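Local coordinates for A-type flavoprotein (Giardia intestinalis, PDB 2Q9U) that scavenges oxygen as a flavodiiron protein, probably passing electrons from its FMN to a diiron centre that reduces O2, at residues A[181-187]-A[232-238]; A[211-215]-A[246-250]; A[255-259]-A[403-407]. All blocks are in the same frame, centred on the assembly; numbering follows the deposited sequence.

All three contacts lie away from the FMN and diiron sites. Contacts 1 and 2 belong to the beta-lactamase-like domain and share helix 236-250, contact 1 at its start and contact 2 at its end. Their centres are about 20 Å apart and their nearest atoms about 7 Å. Contact 3 belongs to the flavodoxin-like domain, whose parallel sheet includes strand 258-263; that strand follows helix 236-250 in the chain. It comes within about 6 Å of contact 2, nearest atoms, without touching it. The Tyr246 side chain of contact 2 is about 11 Å from the mu-oxo-diiron, and that of Ser233 in contact 1 about 13 Å. The Trp249 side chain of contact 2 is about 13 Å from an FMN.

Contact 1: residues A[181-187]-A[232-238]; sequences RRWADEC and VSWRGDA
The guanidinium of Arg235 lies flat on one face of the Trp183 indole, with the planes 2° apart. This stacked cation-pi pair in the beta-lactamase-like domain ties the loop between strand 166-170 and helix 189-204 to edge strand 234-235, next to helix 236-250. Arg235 CZ sits 3.6 Å from the centroid of the five-membered ring of Trp183, and Arg235 CD covers the six-membered ring. The carbonyl oxygens of Ser233 and Trp234 come to the edge of the same indole. Over one face of the Trp234 ring lies Ala184 CB, 3.6 Å from Trp234 CZ3. Phe173 O takes the indole N-H of Trp234. A single beta bridge pairs Trp183 with Ser233: Ser233 N bonds to Arg182 O at 2.8 Å and Ala184 N to Ser233 O at 2.9 Å. Val232 CG2 packs on Ala184 CA. At the guanidinium edge, Asp185 is gripped side-on by two nitrogens. CG of Asp185 stands between its backbone N and carbonyl carbon (chi1 55°), which turns the carboxylate to Arg235. Arg235 NH2 meets the syn lone pair of Asp185 OD1 at 2.9 Å. Arg235 NE reaches Asp185 OD2 at 2.8 Å, and one water joins that OD2 to Arg235 N.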
ATOM      1  N   ARG A 181      -2.925  11.092 -25.118  1.00 10.12           N
ATOM      2  CA  ARG A 181      -2.720  10.645 -26.504  1.00 10.69           C
ATOM      3  C   ARG A 181      -3.814   9.647 -26.881  1.00 10.28           C
ATOM      4  O   ARG A 181      -4.140   8.781 -26.100  1.00  9.12           O
ATOM      5  CB  ARG A 181      -1.353   9.939 -26.654  1.00 11.25           C
ATOM      6  CG  ARG A 181      -0.143  10.854 -26.916  1.00 14.65           C
ATOM      7  CD  ARG A 181       0.323  11.674 -25.701  1.00 20.68           C
ATOM      8  NE  ARG A 181       1.584  12.383 -25.984  1.00 20.61           N
ATOM      9  CZ  ARG A 181       2.804  11.876 -25.782  1.00 21.92           C
ATOM     10  NH1 ARG A 181       2.969  10.656 -25.275  1.00 20.93           N
ATOM     11  NH2 ARG A 181       3.876  12.595 -26.096  1.00 22.27           N
ATOM     12  N   ARG A 182      -4.329   9.743 -28.101  1.00  9.77           N
ATOM     13  CA  ARG A 182      -5.330   8.790 -28.561  1.00 10.09           C
ATOM     14  C   ARG A 182      -4.784   7.665 -29.409  1.00 10.02           C
ATOM     15  O   ARG A 182      -5.467   6.663 -29.607  1.00 10.46           O
ATOM     16  CB  ARG A 182      -6.503   9.498 -29.268  1.00  9.33           C
ATOM     17  CG  ARG A 182      -7.164  10.587 -28.391  1.00 10.62           C
ATOM     18  CD  ARG A 182      -7.822  10.011 -27.079  1.00 11.16           C
ATOM     19  NE  ARG A 182      -8.019  11.148 -26.160  1.00 11.66           N
ATOM     20  CZ  ARG A 182      -7.634  11.216 -24.906  1.00  9.83           C
ATOM     21  NH1 ARG A 182      -7.082  10.154 -24.283  1.00  9.03           N
ATOM     22  NH2 ARG A 182      -7.856  12.365 -24.256  1.00 11.46           N
ATOM     23  N   TRP A 183      -3.558   7.822 -29.920  1.00 10.75           N
ATOM     24  CA  TRP A 183      -2.994   6.831 -30.833  1.00 11.44           C
ATOM     25  C   TRP A 183      -1.687   6.246 -30.302  1.00 11.42           C
ATOM     26  O   TRP A 183      -0.870   6.967 -29.736  1.00 11.11           O
ATOM     27  CB  TRP A 183      -2.681   7.458 -32.177  1.00 11.07           C
ATOM     28  CG  TRP A 183      -3.835   8.039 -32.922  1.00 12.51           C
ATOM     29  CD1 TRP A 183      -4.141   9.363 -33.054  1.00 12.44           C
ATOM     30  CD2 TRP A 183      -4.802   7.316 -33.688  1.00 12.84           C
ATOM     31  NE1 TRP A 183      -5.251   9.510 -33.862  1.00 13.65           N
ATOM     32  CE2 TRP A 183      -5.668   8.274 -34.276  1.00 12.62           C
ATOM     33  CE3 TRP A 183      -5.027   5.948 -33.932  1.00 11.13           C
ATOM     34  CZ2 TRP A 183      -6.762   7.911 -35.085  1.00 13.84           C
ATOM     35  CZ3 TRP A 183      -6.109   5.583 -34.762  1.00 11.56           C
ATOM     36  CH2 TRP A 183      -6.960   6.569 -35.318  1.00 12.05           C
ATOM     37  N   ALA A 184      -1.485   4.963 -30.574  1.00 12.25           N
ATOM     38  CA  ALA A 184      -0.307   4.226 -30.101  1.00 12.97           C
ATOM     39  C   ALA A 184       0.996   4.871 -30.605  1.00 14.02           C
ATOM     40  O   ALA A 184       1.979   5.003 -29.857  1.00 13.54           O
ATOM     41  CB  ALA A 184      -0.398   2.748 -30.545  1.00 12.77           C
ATOM     42  N   ASP A 185       0.971   5.303 -31.870  1.00 14.86           N
ATOM     43  CA  ASP A 185       2.149   5.859 -32.544  1.00 15.25           C
ATOM     44  C   ASP A 185       2.592   7.213 -31.965  1.00 15.63           C
ATOM     45  O   ASP A 185       3.746   7.618 -32.122  1.00 16.76           O
ATOM     46  CB  ASP A 185       1.880   5.944 -34.065  1.00 14.76           C
ATOM     47  CG  ASP A 185       0.628   6.737 -34.392  1.00 15.74           C
ATOM     48  OD1 ASP A 185       0.719   7.968 -34.524  1.00 17.11           O
ATOM     49  OD2 ASP A 185      -0.473   6.148 -34.478  1.00 15.05           O
ATOM     50  N   GLU A 186       1.679   7.910 -31.284  1.00 14.20           N
ATOM     51  CA  GLU A 186       2.024   9.115 -30.545  1.00 14.19           C
ATOM     52  C   GLU A 186       2.686   8.865 -29.194  1.00 14.00           C
ATOM     53  O   GLU A 186       3.148   9.809 -28.559  1.00 13.77           O
ATOM     54  CB  GLU A 186       0.801  10.003 -30.350  1.00 13.77           C
ATOM     55  CG  GLU A 186       0.112  10.376 -31.674  1.00 13.82           C
ATOM     56  CD  GLU A 186      -1.242  11.007 -31.461  1.00 16.22           C
ATOM     57  OE1 GLU A 186      -1.977  10.573 -30.553  1.00 14.46           O
ATOM     58  OE2 GLU A 186      -1.569  11.949 -32.212  1.00 17.51           O
ATOM     59  N   CYS A 187       2.712   7.602 -28.761  1.00 13.37           N
ATOM     60  CA  CYS A 187       3.302   7.200 -27.490  1.00 13.53           C
ATOM     61  C   CYS A 187       4.610   6.486 -27.767  1.00 14.10           C
ATOM     62  O   CYS A 187       5.038   6.443 -28.926  1.00 13.75           O
ATOM     63  CB  CYS A 187       2.335   6.259 -26.765  1.00 13.24           C
ATOM     64  SG  CYS A 187       0.744   7.022 -26.445  1.00 13.79           S
ATOM     65  N   VAL A 232      -5.019   3.440 -25.883  1.00  9.66           N
ATOM     66  CA  VAL A 232      -4.804   4.070 -27.183  1.00 10.23           C
ATOM     67  C   VAL A 232      -5.311   3.190 -28.322  1.00 10.53           C
ATOM     68  O   VAL A 232      -5.497   1.960 -28.171  1.00 11.10           O
ATOM     69  CB  VAL A 232      -3.318   4.485 -27.438  1.00 10.70           C
ATOM     70  CG1 VAL A 232      -2.880   5.506 -26.409  1.00 11.39           C
ATOM     71  CG2 VAL A 232      -2.398   3.269 -27.417  1.00  9.64           C
ATOM     72  N   SER A 233      -5.551   3.844 -29.448  1.00 10.83           N
ATOM     73  CA  SER A 233      -6.043   3.172 -30.646  1.00 11.19           C
ATOM     74  C   SER A 233      -4.910   3.003 -31.657  1.00 11.18           C
ATOM     75  O   SER A 233      -3.796   3.521 -31.468  1.00 11.24           O
ATOM     76  CB  SER A 233      -7.213   3.977 -31.225  1.00 11.97           C
ATOM     77  OG  SER A 233      -8.312   3.854 -30.359  1.00 12.82           O
ATOM     78  N   TRP A 234      -5.195   2.263 -32.729  1.00 11.45           N
ATOM     79  CA  TRP A 234      -4.171   1.711 -33.590  1.00 11.53           C
ATOM     80  C   TRP A 234      -4.362   2.111 -35.056  1.00 12.51           C
ATOM     81  O   TRP A 234      -5.500   2.093 -35.606  1.00 12.23           O
ATOM     82  CB  TRP A 234      -4.177   0.167 -33.494  1.00 12.08           C
ATOM     83  CG  TRP A 234      -3.997  -0.363 -32.113  1.00 12.12           C
ATOM     84  CD1 TRP A 234      -4.986  -0.684 -31.199  1.00 13.09           C
ATOM     85  CD2 TRP A 234      -2.748  -0.631 -31.465  1.00 12.74           C
ATOM     86  NE1 TRP A 234      -4.408  -1.116 -30.019  1.00 14.15           N
ATOM     87  CE2 TRP A 234      -3.042  -1.095 -30.157  1.00 12.95           C
ATOM     88  CE3 TRP A 234      -1.405  -0.509 -31.859  1.00 14.18           C
ATOM     89  CZ2 TRP A 234      -2.045  -1.466 -29.249  1.00 12.83           C
ATOM     90  CZ3 TRP A 234      -0.393  -0.863 -30.928  1.00 13.88           C
ATOM     91  CH2 TRP A 234      -0.733  -1.339 -29.652  1.00 12.13           C
ATOM     92  N   ARG A 235      -3.250   2.432 -35.693  1.00 12.11           N
ATOM     93  CA  ARG A 235      -3.183   2.684 -37.115  1.00 13.45           C
ATOM     94  C   ARG A 235      -1.755   2.366 -37.658  1.00 13.46           C
ATOM     95  O   ARG A 235      -0.889   2.098 -36.936  1.00 14.34           O
ATOM     96  CB  ARG A 235      -3.608   4.123 -37.424  1.00 12.34           C
ATOM     97  CG  ARG A 235      -2.576   5.143 -36.987  1.00 13.91           C
ATOM     98  CD  ARG A 235      -3.041   6.558 -36.966  1.00 13.24           C
ATOM     99  NE  ARG A 235      -2.191   7.475 -36.242  1.00 14.46           N
ATOM    100  CZ  ARG A 235      -2.371   8.777 -36.203  1.00 13.14           C
ATOM    101  NH1 ARG A 235      -3.332   9.337 -36.856  1.00 14.18           N
ATOM    102  NH2 ARG A 235      -1.575   9.513 -35.527  1.00 16.27           N
ATOM    103  N   GLY A 236      -1.604   2.392 -38.958  1.00 14.31           N
ATOM    104  CA  GLY A 236      -0.345   2.104 -39.586  1.00 14.58           C
ATOM    105  C   GLY A 236       0.459   0.913 -39.126  1.00 14.53           C
ATOM    106  O   GLY A 236      -0.062  -0.099 -38.781  1.00 14.52           O
ATOM    107  N   ASP A 237       1.767   1.106 -39.069  1.00 15.31           N
ATOM    108  CA  ASP A 237       2.680   0.092 -38.600  1.00 16.29           C
ATOM    109  C   ASP A 237       2.379  -0.433 -37.207  1.00 15.73           C
ATOM    110  O   ASP A 237       2.478  -1.620 -36.985  1.00 15.85           O
ATOM    111  CB  ASP A 237       4.145   0.516 -38.669  1.00 17.66           C
ATOM    112  CG  ASP A 237       4.613   0.848 -40.080  1.00 21.64           C
ATOM    113  OD1 ASP A 237       4.114   0.286 -41.025  1.00 25.91           O
ATOM    114  OD2 ASP A 237       5.479   1.663 -40.204  1.00 26.91           O
ATOM    115  N   ALA A 238       2.086   0.471 -36.267  1.00 15.38           N
ATOM    116  CA  ALA A 238       1.836   0.016 -34.904  1.00 14.87           C
ATOM    117  C   ALA A 238       0.647  -0.937 -34.850  1.00 14.66           C
ATOM    118  O   ALA A 238       0.646  -1.901 -34.084  1.00 13.95           O
ATOM    119  CB  ALA A 238       1.610   1.204 -33.981  1.00 15.10           C
TER
HETATM  120  O   HOH W   1      -8.062   5.842 -28.528  1.00 20.64           O
HETATM  121  O   HOH W   2      -1.064   3.665 -34.100  1.00 18.72           O

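Contact 2: residues A[211-215]-A[246-250]; sequences MRKAL and YDRWS
Met211 sets its methyl group over the face of the Tyr246 ring, a CH-pi contact in the tight part of the interface. Met211 CE stands over the ring centre, 3.5 Å from the centroid of Tyr246 and 6° off the ring normal. Met211 SD lies over the same ring in a Met-aromatic contact, 4.2 Å from the Tyr246 centroid. CG of Met211 is anti to the backbone N (chi1 -180°), and bends at the next two torsions curl the methyl onto the ring. Met211 CB also meets Trp249 CZ3 at 3.5 Å. Helices 208-219 and 236-250 pack here in the beta-lactamase-like domain. Their local axes come within 9.5 Å and run at 138°, nearer antiparallel than parallel. Thr200 and Leu204 of helix 189-204 touch both Tyr246 and Trp249, and Tyr246 OH is hydrogen-bonded to Phe173 N.

Leu215 CD1, 3.7 Å from Asp247 CA, links this part to the open margin of Arg212 and Asp247. Asp247 OD1 forms a salt bridge with Lys251 NZ. Exposed Arg212 runs alongside buried Ser250, with Arg212 CG 3.5 Å from Ser250 CB. Arg212 NH1 donates to Ser250 O at 2.8 Å, nearly straight on to the carbonyl. Ser250 OG bonds back to Asp247 O. The chemistry thus divides: methyl, sulfur and rings fill the buried side, while Arg212 satisfies a carbonyl in the last turn of helix 236-250.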
ATOM      1  N   MET A 211      -9.976 -15.850 -29.866  1.00 15.02           N
ATOM      2  CA  MET A 211      -9.147 -14.902 -30.631  1.00 15.29           C
ATOM      3  C   MET A 211      -8.827 -15.367 -32.055  1.00 16.37           C
ATOM      4  O   MET A 211      -8.828 -14.542 -32.991  1.00 15.11           O
ATOM      5  CB  MET A 211      -7.860 -14.536 -29.875  1.00 15.22           C
ATOM      6  CG  MET A 211      -6.953 -13.531 -30.639  1.00 14.90           C
ATOM      7  SD  MET A 211      -7.734 -11.900 -30.865  1.00 15.98           S
ATOM      8  CE  MET A 211      -7.733 -11.329 -29.154  1.00 14.25           C
ATOM      9  N   ARG A 212      -8.572 -16.672 -32.214  1.00 16.46           N
ATOM     10  CA  ARG A 212      -8.329 -17.260 -33.536  1.00 18.57           C
ATOM     11  C   ARG A 212      -9.540 -16.996 -34.438  1.00 18.14           C
ATOM     12  O   ARG A 212      -9.376 -16.554 -35.582  1.00 18.68           O
ATOM     13  CB  ARG A 212      -8.030 -18.763 -33.435  1.00 17.93           C
ATOM     14  CG  ARG A 212      -6.592 -19.087 -32.972  1.00 20.44           C
ATOM     15  CD  ARG A 212      -6.198 -20.553 -33.267  1.00 20.30           C
ATOM     16  NE  ARG A 212      -7.084 -21.523 -32.618  1.00 22.43           N
ATOM     17  CZ  ARG A 212      -6.983 -21.947 -31.359  1.00 22.06           C
ATOM     18  NH1 ARG A 212      -6.031 -21.492 -30.556  1.00 19.34           N
ATOM     19  NH2 ARG A 212      -7.853 -22.840 -30.898  1.00 23.41           N
ATOM     20  N   LYS A 213     -10.743 -17.203 -33.887  1.00 19.13           N
ATOM     21  CA  LYS A 213     -12.017 -17.002 -34.618  1.00 20.01           C
ATOM     22  C   LYS A 213     -12.171 -15.547 -35.030  1.00 19.88           C
ATOM     23  O   LYS A 213     -12.532 -15.232 -36.168  1.00 19.67           O
ATOM     24  CB  LYS A 213     -13.223 -17.451 -33.760  1.00 20.50           C
ATOM     25  CG  LYS A 213     -14.305 -16.367 -33.360  1.00 23.59           C
ATOM     26  CD  LYS A 213     -14.049 -15.545 -32.009  1.00 21.73           C
ATOM     27  CE  LYS A 213     -15.286 -15.361 -31.150  1.00 21.56           C
ATOM     28  NZ  LYS A 213     -15.820 -16.561 -30.306  1.00 16.51           N
ATOM     29  N   ALA A 214     -11.877 -14.659 -34.086  1.00 19.33           N
ATOM     30  CA  ALA A 214     -12.097 -13.250 -34.269  1.00 18.54           C
ATOM     31  C   ALA A 214     -11.127 -12.746 -35.327  1.00 18.58           C
ATOM     32  O   ALA A 214     -11.526 -12.004 -36.215  1.00 18.68           O
ATOM     33  CB  ALA A 214     -11.908 -12.502 -32.929  1.00 18.23           C
ATOM     34  N   LEU A 215      -9.864 -13.178 -35.248  1.00 18.71           N
ATOM     35  CA  LEU A 215      -8.859 -12.768 -36.224  1.00 19.11           C
ATOM     36  C   LEU A 215      -9.188 -13.276 -37.638  1.00 20.22           C
ATOM     37  O   LEU A 215      -8.995 -12.550 -38.626  1.00 19.19           O
ATOM     38  CB  LEU A 215      -7.449 -13.184 -35.790  1.00 18.90           C
ATOM     39  CG  LEU A 215      -6.923 -12.487 -34.517  1.00 18.74           C
ATOM     40  CD1 LEU A 215      -5.586 -13.094 -34.101  1.00 18.48           C
ATOM     41  CD2 LEU A 215      -6.817 -10.965 -34.719  1.00 18.61           C
ATOM     42  N   TYR A 246      -1.394 -10.581 -31.185  1.00 13.43           N
ATOM     43  CA  TYR A 246      -2.607 -11.387 -31.011  1.00 14.31           C
ATOM     44  C   TYR A 246      -2.564 -12.671 -31.851  1.00 15.06           C
ATOM     45  O   TYR A 246      -2.971 -13.756 -31.399  1.00 16.33           O
ATOM     46  CB  TYR A 246      -3.845 -10.584 -31.400  1.00 13.63           C
ATOM     47  CG  TYR A 246      -4.488  -9.783 -30.314  1.00 14.23           C
ATOM     48  CD1 TYR A 246      -4.139  -9.938 -28.965  1.00 15.28           C
ATOM     49  CD2 TYR A 246      -5.502  -8.878 -30.635  1.00 15.88           C
ATOM     50  CE1 TYR A 246      -4.763  -9.179 -27.972  1.00 13.46           C
ATOM     51  CE2 TYR A 246      -6.133  -8.138 -29.669  1.00 15.35           C
ATOM     52  CZ  TYR A 246      -5.767  -8.285 -28.338  1.00 14.94           C
ATOM     53  OH  TYR A 246      -6.437  -7.530 -27.413  1.00 12.82           O
ATOM     54  N   ASP A 247      -2.075 -12.547 -33.077  1.00 15.64           N
ATOM     55  CA  ASP A 247      -1.989 -13.721 -33.966  1.00 16.69           C
ATOM     56  C   ASP A 247      -1.047 -14.800 -33.415  1.00 16.50           C
ATOM     57  O   ASP A 247      -1.419 -15.977 -33.360  1.00 17.85           O
ATOM     58  CB  ASP A 247      -1.562 -13.309 -35.372  1.00 16.24           C
ATOM     59  CG  ASP A 247      -1.624 -14.478 -36.350  1.00 20.95           C
ATOM     60  OD1 ASP A 247      -2.726 -15.041 -36.499  1.00 22.89           O
ATOM     61  OD2 ASP A 247      -0.569 -14.850 -36.921  1.00 23.31           O
ATOM     62  N   ARG A 248       0.158 -14.399 -33.013  1.00 16.57           N
ATOM     63  CA  ARG A 248       1.103 -15.327 -32.413  1.00 17.23           C
ATOM     64  C   ARG A 248       0.505 -15.926 -31.155  1.00 16.93           C
ATOM     65  O   ARG A 248       0.473 -17.148 -31.002  1.00 17.30           O
ATOM     66  CB  ARG A 248       2.451 -14.660 -32.109  1.00 17.29           C
ATOM     67  CG  ARG A 248       3.352 -14.465 -33.337  1.00 18.08           C
ATOM     68  CD  ARG A 248       4.737 -13.915 -32.931  1.00 17.80           C
ATOM     69  NE  ARG A 248       4.617 -12.692 -32.117  1.00 19.14           N
ATOM     70  CZ  ARG A 248       4.664 -11.452 -32.599  1.00 16.87           C
ATOM     71  NH1 ARG A 248       4.830 -11.244 -33.906  1.00 18.99           N
ATOM     72  NH2 ARG A 248       4.536 -10.412 -31.779  1.00 18.00           N
ATOM     73  N   TRP A 249      -0.012 -15.077 -30.267  1.00 16.74           N
ATOM     74  CA  TRP A 249      -0.583 -15.584 -29.019  1.00 15.97           C
ATOM     75  C   TRP A 249      -1.732 -16.567 -29.258  1.00 16.39           C
ATOM     76  O   TRP A 249      -1.785 -17.616 -28.613  1.00 16.38           O
ATOM     77  CB  TRP A 249      -1.026 -14.436 -28.081  1.00 16.11           C
ATOM     78  CG  TRP A 249      -1.929 -14.948 -26.999  1.00 13.83           C
ATOM     79  CD1 TRP A 249      -1.582 -15.781 -25.963  1.00 13.64           C
ATOM     80  CD2 TRP A 249      -3.335 -14.710 -26.881  1.00 13.79           C
ATOM     81  NE1 TRP A 249      -2.692 -16.064 -25.197  1.00 14.70           N
ATOM     82  CE2 TRP A 249      -3.785 -15.427 -25.739  1.00 13.88           C
ATOM     83  CE3 TRP A 249      -4.271 -13.967 -27.637  1.00 13.27           C
ATOM     84  CZ2 TRP A 249      -5.129 -15.415 -25.326  1.00 14.44           C
ATOM     85  CZ3 TRP A 249      -5.625 -13.959 -27.224  1.00 14.34           C
ATOM     86  CH2 TRP A 249      -6.038 -14.684 -26.076  1.00 14.24           C
ATOM     87  N   SER A 250      -2.645 -16.247 -30.182  1.00 16.58           N
ATOM     88  CA  SER A 250      -3.793 -17.132 -30.472  1.00 16.68           C
ATOM     89  C   SER A 250      -3.320 -18.520 -30.951  1.00 17.94           C
ATOM     90  O   SER A 250      -4.044 -19.510 -30.805  1.00 18.16           O
ATOM     91  CB  SER A 250      -4.743 -16.540 -31.512  1.00 16.37           C
ATOM     92  OG  SER A 250      -4.098 -16.392 -32.774  1.00 19.11           O
TER

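Contact 3: residues A[255-259]-A[403-407]; sequences CQKKV and AIAYC
Ala403 begins the helical side of this contact, with its CB 3.9 Å from Val259 CG2. Ala403 CB is also 4.1 Å from Lys258 O, a loose contact. One residue on, Ile404 crosses the aliphatic part of Lys257. Ile404 CG1 is 4.2 Å from both CG and CD of Lys257, a light contact at the exposed margin. Lys257 is itself the centre of an inverse gamma turn. Tyr406 comes next. Its CG is anti to the backbone N (chi1 174°), which sends the ring toward Cys255. The sulfur of Cys255 meets the ring at its edge. Cys255 SG is 4.0 Å from Tyr406 CE2, and its direction from the ring centroid is 84° off the normal. Last, Cys407 SG lies 4.0 Å from Cys255 CB; its exact placement is doubtful, because the model brings it too near Gln256 O. No hydrogen bond joins the two segments. In the flavodoxin-like fold, helix 386-409 here lies against strand 258-263 near Lys258 and Val259. That strand runs between strands 287-292 and 310-314 in the parallel sheet. Val259 bonds through its backbone to Glu287 and Val289, and Lys342 in a nearby loop touches Cys255 and Tyr406.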
ATOM      1  N   CYS A 255       5.764 -17.111 -27.090  1.00 17.32           N
ATOM      2  CA  CYS A 255       6.712 -17.226 -25.990  1.00 17.69           C
ATOM      3  C   CYS A 255       8.145 -16.734 -26.300  1.00 17.02           C
ATOM      4  O   CYS A 255       8.555 -16.570 -27.470  1.00 15.41           O
ATOM      5  CB  CYS A 255       6.575 -18.590 -25.305  1.00 18.35           C
ATOM      6  SG  CYS A 255       4.823 -18.840 -24.598  1.00 25.03           S
ATOM      7  N   GLN A 256       8.883 -16.418 -25.244  1.00 15.93           N
ATOM      8  CA  GLN A 256      10.242 -15.928 -25.388  1.00 14.95           C
ATOM      9  C   GLN A 256      11.205 -16.927 -24.749  1.00 14.62           C
ATOM     10  O   GLN A 256      10.771 -17.808 -23.999  1.00 14.28           O
ATOM     11  CB  GLN A 256      10.386 -14.555 -24.726  1.00 15.51           C
ATOM     12  CG  GLN A 256       9.423 -13.486 -25.242  1.00 17.21           C
ATOM     13  CD  GLN A 256       9.824 -12.913 -26.595  1.00 23.64           C
ATOM     14  OE1 GLN A 256      10.743 -13.410 -27.260  1.00 23.59           O
ATOM     15  NE2 GLN A 256       9.136 -11.842 -27.003  1.00 25.29           N
ATOM     16  N   LYS A 257      12.497 -16.799 -25.056  1.00 13.07           N
ATOM     17  CA  LYS A 257      13.533 -17.562 -24.379  1.00 14.14           C
ATOM     18  C   LYS A 257      13.680 -16.875 -23.012  1.00 12.52           C
ATOM     19  O   LYS A 257      14.509 -15.974 -22.832  1.00 13.06           O
ATOM     20  CB  LYS A 257      14.848 -17.509 -25.169  1.00 14.55           C
ATOM     21  CG  LYS A 257      14.807 -18.239 -26.522  1.00 16.80           C
ATOM     22  CD  LYS A 257      16.192 -18.182 -27.191  1.00 17.73           C
ATOM     23  CE  LYS A 257      16.153 -18.629 -28.650  1.00 24.73           C
ATOM     24  NZ  LYS A 257      17.491 -18.470 -29.325  1.00 28.64           N
ATOM     25  N   LYS A 258      12.806 -17.266 -22.089  1.00 11.47           N
ATOM     26  CA  LYS A 258      12.580 -16.494 -20.856  1.00 11.17           C
ATOM     27  C   LYS A 258      12.089 -17.474 -19.795  1.00 10.77           C
ATOM     28  O   LYS A 258      11.225 -18.325 -20.065  1.00 10.68           O
ATOM     29  CB  LYS A 258      11.551 -15.361 -21.099  1.00 11.44           C
ATOM     30  CG  LYS A 258      11.091 -14.595 -19.791  1.00 11.23           C
ATOM     31  CD  LYS A 258      10.057 -13.540 -20.159  1.00 11.75           C
ATOM     32  CE  LYS A 258       9.394 -12.905 -18.920  1.00 11.80           C
ATOM     33  NZ  LYS A 258       8.508 -11.779 -19.453  1.00 11.42           N
ATOM     34  N   VAL A 259      12.685 -17.362 -18.611  1.00  9.93           N
ATOM     35  CA  VAL A 259      12.274 -18.116 -17.448  1.00  9.89           C
ATOM     36  C   VAL A 259      11.795 -17.121 -16.380  1.00  9.58           C
ATOM     37  O   VAL A 259      12.482 -16.134 -16.111  1.00  9.82           O
ATOM     38  CB  VAL A 259      13.443 -18.950 -16.893  1.00  8.91           C
ATOM     39  CG1 VAL A 259      12.993 -19.735 -15.614  1.00 10.14           C
ATOM     40  CG2 VAL A 259      13.936 -19.923 -17.959  1.00  9.50           C
ATOM     41  N   ALA A 403      13.131 -24.257 -21.510  1.00 12.58           N
ATOM     42  CA  ALA A 403      12.465 -23.060 -22.034  1.00 12.79           C
ATOM     43  C   ALA A 403      12.830 -22.845 -23.521  1.00 13.42           C
ATOM     44  O   ALA A 403      11.965 -22.591 -24.353  1.00 13.78           O
ATOM     45  CB  ALA A 403      12.863 -21.849 -21.231  1.00 12.73           C
ATOM     46  N   ILE A 404      14.110 -22.974 -23.840  1.00 13.52           N
ATOM     47  CA  ILE A 404      14.579 -22.760 -25.215  1.00 13.57           C
ATOM     48  C   ILE A 404      13.940 -23.817 -26.117  1.00 14.02           C
ATOM     49  O   ILE A 404      13.437 -23.492 -27.204  1.00 13.95           O
ATOM     50  CB  ILE A 404      16.107 -22.743 -25.276  1.00 13.84           C
ATOM     51  CG1 ILE A 404      16.644 -21.454 -24.605  1.00 13.09           C
ATOM     52  CG2 ILE A 404      16.595 -22.847 -26.752  1.00 15.91           C
ATOM     53  CD1 ILE A 404      18.119 -21.534 -24.185  1.00 16.58           C
ATOM     54  N   ALA A 405      13.906 -25.060 -25.638  1.00 13.70           N
ATOM     55  CA  ALA A 405      13.295 -26.170 -26.396  1.00 14.12           C
ATOM     56  C   ALA A 405      11.807 -25.942 -26.635  1.00 14.87           C
ATOM     57  O   ALA A 405      11.285 -26.183 -27.733  1.00 13.85           O
ATOM     58  CB  ALA A 405      13.520 -27.506 -25.684  1.00 14.58           C
ATOM     59  N   TYR A 406      11.116 -25.474 -25.594  1.00 14.35           N
ATOM     60  CA  TYR A 406       9.689 -25.230 -25.688  1.00 14.57           C
ATOM     61  C   TYR A 406       9.396 -24.147 -26.731  1.00 15.27           C
ATOM     62  O   TYR A 406       8.453 -24.270 -27.528  1.00 15.33           O
ATOM     63  CB  TYR A 406       9.135 -24.840 -24.299  1.00 14.06           C
ATOM     64  CG  TYR A 406       7.695 -24.428 -24.345  1.00 13.85           C
ATOM     65  CD1 TYR A 406       6.678 -25.362 -24.204  1.00 13.01           C
ATOM     66  CD2 TYR A 406       7.349 -23.086 -24.559  1.00 14.29           C
ATOM     67  CE1 TYR A 406       5.337 -24.973 -24.271  1.00 12.89           C
ATOM     68  CE2 TYR A 406       6.035 -22.696 -24.614  1.00 14.11           C
ATOM     69  CZ  TYR A 406       5.038 -23.633 -24.475  1.00 13.66           C
ATOM     70  OH  TYR A 406       3.755 -23.176 -24.534  1.00 14.85           O
ATOM     71  N   CYS A 407      10.199 -23.089 -26.735  1.00 15.98           N
ATOM     72  CA  CYS A 407      10.032 -22.023 -27.710  1.00 18.39           C
ATOM     73  C   CYS A 407      10.323 -22.474 -29.129  1.00 18.67           C
ATOM     74  O   CYS A 407       9.643 -22.062 -30.048  1.00 19.45           O
ATOM     75  CB  CYS A 407      10.948 -20.851 -27.412  1.00 18.52           C
ATOM     76  SG  CYS A 407      10.336 -19.860 -26.089  1.00 24.87           S
TER